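Local coordinates for protein chitinase (Thermococcus chitonophagus, PDB 5XSW) that probably hydrolyses chitin as an endochitinase, here represented by a piece comprising a beta-strand domain and a mainly helical domain that binds the sugar, at residues A[208-213]-A[372-378]. Sequence-based numbering, arbitrary orientation.
Sequences ALAAKE and GGHVPTV. With NAG (2-acetamido-2-deoxy-beta-D-glucopyranose), chain C; NDG (2-acetamido-2-deoxy-alpha-D-glucopyranose), chain B.
How two helices and a glycine turn contribute part of a glycan pocket is illustrated where 208-213, wholly helical, meets 372-378. Gly372 and Gly373, both with positive phi, lead into the second helix, with Gly373 as N-cap; Thr377 OG1 (chi1 m) donates a hydrogen bond to Gly373 O at 2.7 Å. The axes approach to 9.5 Å at 133°, and Ala208 faces Val378 (CA-CA 5.2 Å). At this apolar end, Leu209 CD1 (chi1 t, chi2 p) lies 4.2 Å from Val378 CG2. Lys212 (t, p, t, t) passes its CG over the His374 ring, a CH-pi contact 4.1 Å from the centroid, and NZ donates hydrogen bonds to Gly372 O (2.7 Å), NDG O3 (2.9 Å) and Asn174. His374 (t, chi2 -75°) gives NE2 to Glu213 OE1 at 2.7 Å, while ND1 is hydrogen-bonded to Asp333. Glu213 (m, m) brings its carboxylate between His374 and NAG; its OE2 accepts from NAG O4 (2.6 Å) and its backbone O from NAG N2 (2.7 Å). One carboxylate thus joins protein to ligand, consistent with the imidazole helping to orient OE2.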
ATOM      1  N   ALA A 208      11.272 -19.626   7.427  1.00 20.41           N
ATOM      2  CA  ALA A 208      12.483 -19.198   6.776  1.00 21.16           C
ATOM      3  C   ALA A 208      12.394 -17.691   6.506  1.00 21.88           C
ATOM      4  O   ALA A 208      13.383 -16.966   6.658  1.00 20.58           O
ATOM      5  CB  ALA A 208      12.659 -19.939   5.417  1.00 18.87           C
ATOM      6  N   LEU A 209      11.203 -17.263   6.089  1.00 18.30           N
ATOM      7  CA  LEU A 209      11.010 -15.878   5.694  1.00 20.24           C
ATOM      8  C   LEU A 209      11.188 -14.995   6.954  1.00 21.84           C
ATOM      9  O   LEU A 209      11.905 -14.002   6.922  1.00 20.48           O
ATOM     10  CB  LEU A 209       9.623 -15.673   5.089  1.00 20.02           C
ATOM     11  CG  LEU A 209       9.341 -14.196   4.628  1.00 19.36           C
ATOM     12  CD1 LEU A 209      10.380 -13.658   3.581  1.00 21.11           C
ATOM     13  CD2 LEU A 209       7.929 -14.104   4.061  1.00 18.81           C
ATOM     14  N   ALA A 210      10.564 -15.377   8.073  1.00 19.65           N
ATOM     15  CA  ALA A 210      10.689 -14.552   9.288  1.00 21.84           C
ATOM     16  C   ALA A 210      12.144 -14.523   9.776  1.00 22.07           C
ATOM     17  O   ALA A 210      12.596 -13.525  10.372  1.00 22.95           O
ATOM     18  CB  ALA A 210       9.761 -15.075  10.414  1.00 18.75           C
ATOM     19  N   ALA A 211      12.873 -15.635   9.596  1.00 19.92           N
ATOM     20  CA  ALA A 211      14.240 -15.696  10.094  1.00 20.73           C
ATOM     21  C   ALA A 211      15.129 -14.657   9.326  1.00 22.95           C
ATOM     22  O   ALA A 211      15.926 -13.891   9.918  1.00 23.78           O
ATOM     23  CB  ALA A 211      14.791 -17.128   9.936  1.00 20.81           C
ATOM     24  N   LYS A 212      14.969 -14.641   8.003  1.00 20.94           N
ATOM     25  CA  LYS A 212      15.706 -13.691   7.145  1.00 19.87           C
ATOM     26  C   LYS A 212      15.287 -12.257   7.469  1.00 20.51           C
ATOM     27  O   LYS A 212      16.159 -11.369   7.643  1.00 23.68           O
ATOM     28  CB  LYS A 212      15.463 -14.016   5.650  1.00 20.31           C
ATOM     29  CG  LYS A 212      16.034 -12.942   4.696  1.00 23.02           C
ATOM     30  CD  LYS A 212      17.564 -12.803   4.901  1.00 24.99           C
ATOM     31  CE  LYS A 212      18.020 -11.386   4.579  1.00 28.40           C
ATOM     32  NZ  LYS A 212      19.440 -11.112   4.858  1.00 23.28           N
ATOM     33  N   GLU A 213      13.988 -12.014   7.554  1.00 20.36           N
ATOM     34  CA  GLU A 213      13.476 -10.628   7.700  1.00 21.34           C
ATOM     35  C   GLU A 213      13.829  -9.992   9.026  1.00 24.68           C
ATOM     36  O   GLU A 213      14.120  -8.784   9.073  1.00 23.49           O
ATOM     37  CB  GLU A 213      11.956 -10.586   7.553  1.00 18.51           C
ATOM     38  CG  GLU A 213      11.520 -10.837   6.073  1.00 20.25           C
ATOM     39  CD  GLU A 213      11.865  -9.696   5.134  1.00 27.96           C
ATOM     40  OE1 GLU A 213      11.568  -9.879   3.922  1.00 24.01           O
ATOM     41  OE2 GLU A 213      12.341  -8.607   5.605  1.00 23.30           O
ATOM     42  N   GLY A 372      20.374  -8.305   0.686  1.00 28.51           N
ATOM     43  CA  GLY A 372      20.913  -9.087   1.801  1.00 29.12           C
ATOM     44  C   GLY A 372      20.822 -10.582   1.537  1.00 32.07           C
ATOM     45  O   GLY A 372      20.612 -11.371   2.461  1.00 29.44           O
ATOM     46  N   GLY A 373      20.935 -10.993   0.274  1.00 27.80           N
ATOM     47  CA  GLY A 373      20.911 -12.427  -0.059  1.00 26.10           C
ATOM     48  C   GLY A 373      19.562 -13.057   0.292  1.00 28.24           C
ATOM     49  O   GLY A 373      19.490 -14.258   0.609  1.00 24.92           O
ATOM     50  N   HIS A 374      18.493 -12.266   0.147  1.00 24.35           N
ATOM     51  CA  HIS A 374      17.161 -12.655   0.606  1.00 26.79           C
ATOM     52  C   HIS A 374      16.708 -13.991  -0.019  1.00 27.99           C
ATOM     53  O   HIS A 374      16.320 -14.913   0.696  1.00 24.50           O
ATOM     54  CB  HIS A 374      16.128 -11.549   0.260  1.00 25.65           C
ATOM     55  CG  HIS A 374      14.840 -11.659   1.018  1.00 25.76           C
ATOM     56  ND1 HIS A 374      13.880 -12.613   0.717  1.00 24.49           N
ATOM     57  CD2 HIS A 374      14.328 -10.910   2.032  1.00 24.31           C
ATOM     58  CE1 HIS A 374      12.818 -12.431   1.487  1.00 22.25           C
ATOM     59  NE2 HIS A 374      13.070 -11.415   2.312  1.00 24.22           N
ATOM     60  N   VAL A 375      16.734 -14.084  -1.350  1.00 22.75           N
ATOM     61  CA  VAL A 375      16.213 -15.279  -2.041  1.00 20.92           C
ATOM     62  C   VAL A 375      17.038 -16.565  -1.717  1.00 25.82           C
ATOM     63  O   VAL A 375      16.463 -17.552  -1.258  1.00 26.29           O
ATOM     64  CB  VAL A 375      16.111 -15.060  -3.593  1.00 23.54           C
ATOM     65  CG1 VAL A 375      15.798 -16.404  -4.353  1.00 22.02           C
ATOM     66  CG2 VAL A 375      14.991 -14.070  -3.860  1.00 24.10           C
ATOM     67  N   PRO A 376      18.364 -16.548  -1.916  1.00 26.96           N
ATOM     68  CA  PRO A 376      19.085 -17.784  -1.566  1.00 29.17           C
ATOM     69  C   PRO A 376      18.969 -18.151  -0.064  1.00 29.37           C
ATOM     70  O   PRO A 376      18.963 -19.320   0.273  1.00 24.50           O
ATOM     71  CB  PRO A 376      20.564 -17.462  -1.911  1.00 27.26           C
ATOM     72  CG  PRO A 376      20.648 -15.919  -1.917  1.00 27.79           C
ATOM     73  CD  PRO A 376      19.274 -15.515  -2.486  1.00 27.89           C
ATOM     74  N   THR A 377      18.926 -17.178   0.824  1.00 23.53           N
ATOM     75  CA  THR A 377      18.763 -17.504   2.252  1.00 27.25           C
ATOM     76  C   THR A 377      17.435 -18.218   2.514  1.00 28.16           C
ATOM     77  O   THR A 377      17.401 -19.258   3.171  1.00 26.19           O
ATOM     78  CB  THR A 377      18.827 -16.224   3.134  1.00 25.09           C
ATOM     79  OG1 THR A 377      20.089 -15.560   2.929  1.00 29.79           O
ATOM     80  CG2 THR A 377      18.676 -16.545   4.659  1.00 24.98           C
ATOM     81  N   VAL A 378      16.339 -17.639   2.026  1.00 25.77           N
ATOM     82  CA  VAL A 378      15.013 -18.140   2.369  1.00 24.11           C
ATOM     83  C   VAL A 378      14.841 -19.531   1.726  1.00 26.31           C
ATOM     84  O   VAL A 378      14.306 -20.478   2.316  1.00 23.92           O
ATOM     85  CB  VAL A 378      13.918 -17.151   1.887  1.00 23.41           C
ATOM     86  CG1 VAL A 378      12.535 -17.795   1.961  1.00 24.30           C
ATOM     87  CG2 VAL A 378      13.939 -15.842   2.821  1.00 17.68           C
TER
HETATM   88  C1  NAG C   2      16.513  -7.274   7.146  1.00 24.68           C
HETATM   89  C2  NAG C   2      15.541  -6.196   7.444  1.00 23.24           C
HETATM   90  C3  NAG C   2      14.331  -6.274   6.528  1.00 25.02           C
HETATM   91  C4  NAG C   2      14.707  -6.337   5.077  1.00 24.99           C
HETATM   92  C5  NAG C   2      15.636  -7.464   4.879  1.00 22.54           C
HETATM   93  C6  NAG C   2      16.072  -7.473   3.439  1.00 25.90           C
HETATM   94  C7  NAG C   2      15.192  -5.234   9.761  1.00 30.55           C
HETATM   95  C8  NAG C   2      14.690  -5.439  11.215  1.00 26.08           C
HETATM   96  N2  NAG C   2      15.122  -6.311   8.857  1.00 22.52           N
HETATM   97  O3  NAG C   2      13.429  -5.164   6.720  1.00 24.07           O
HETATM   98  O4  NAG C   2      13.561  -6.673   4.266  1.00 24.83           O
HETATM   99  O5  NAG C   2      16.840  -7.310   5.710  1.00 22.93           O
HETATM  100  O6  NAG C   2      17.044  -8.511   3.418  1.00 31.11           O
HETATM  101  O7  NAG C   2      15.632  -4.159   9.338  1.00 29.95           O
HETATM  102  C1  NDG B   1      21.465  -8.529   8.755  1.00 31.31           C
HETATM  103  C2  NDG B   1      21.014  -8.699   7.309  1.00 31.54           C
HETATM  104  C3  NDG B   1      19.782  -7.916   6.994  1.00 26.99           C
HETATM  105  C4  NDG B   1      18.648  -8.093   7.987  1.00 25.19           C
HETATM  106  C5  NDG B   1      19.155  -7.861   9.415  1.00 26.23           C
HETATM  107  C6  NDG B   1      18.146  -8.317  10.459  1.00 27.03           C
HETATM  108  C7  NDG B   1      22.774  -9.190   5.601  1.00 32.71           C
HETATM  109  C8  NDG B   1      23.912  -8.718   4.627  1.00 28.05           C
HETATM  110  O5  NDG B   1      20.318  -8.672   9.697  1.00 28.90           O
HETATM  111  O3  NDG B   1      19.340  -8.344   5.681  1.00 27.01           O
HETATM  112  O4  NDG B   1      17.719  -7.019   7.840  1.00 26.22           O
HETATM  113  O6  NDG B   1      18.584  -7.942  11.771  1.00 27.95           O
HETATM  114  O7  NDG B   1      22.385 -10.343   5.630  1.00 27.68           O
HETATM  115  N2  NDG B   1      22.110  -8.256   6.455  1.00 28.01           N
HETATM  116  O1  NDG B   1      21.926  -7.261   8.955  1.00 37.53           O
HETATM  117  O   HOH W   1      21.097 -13.830   5.039  1.00 28.84           O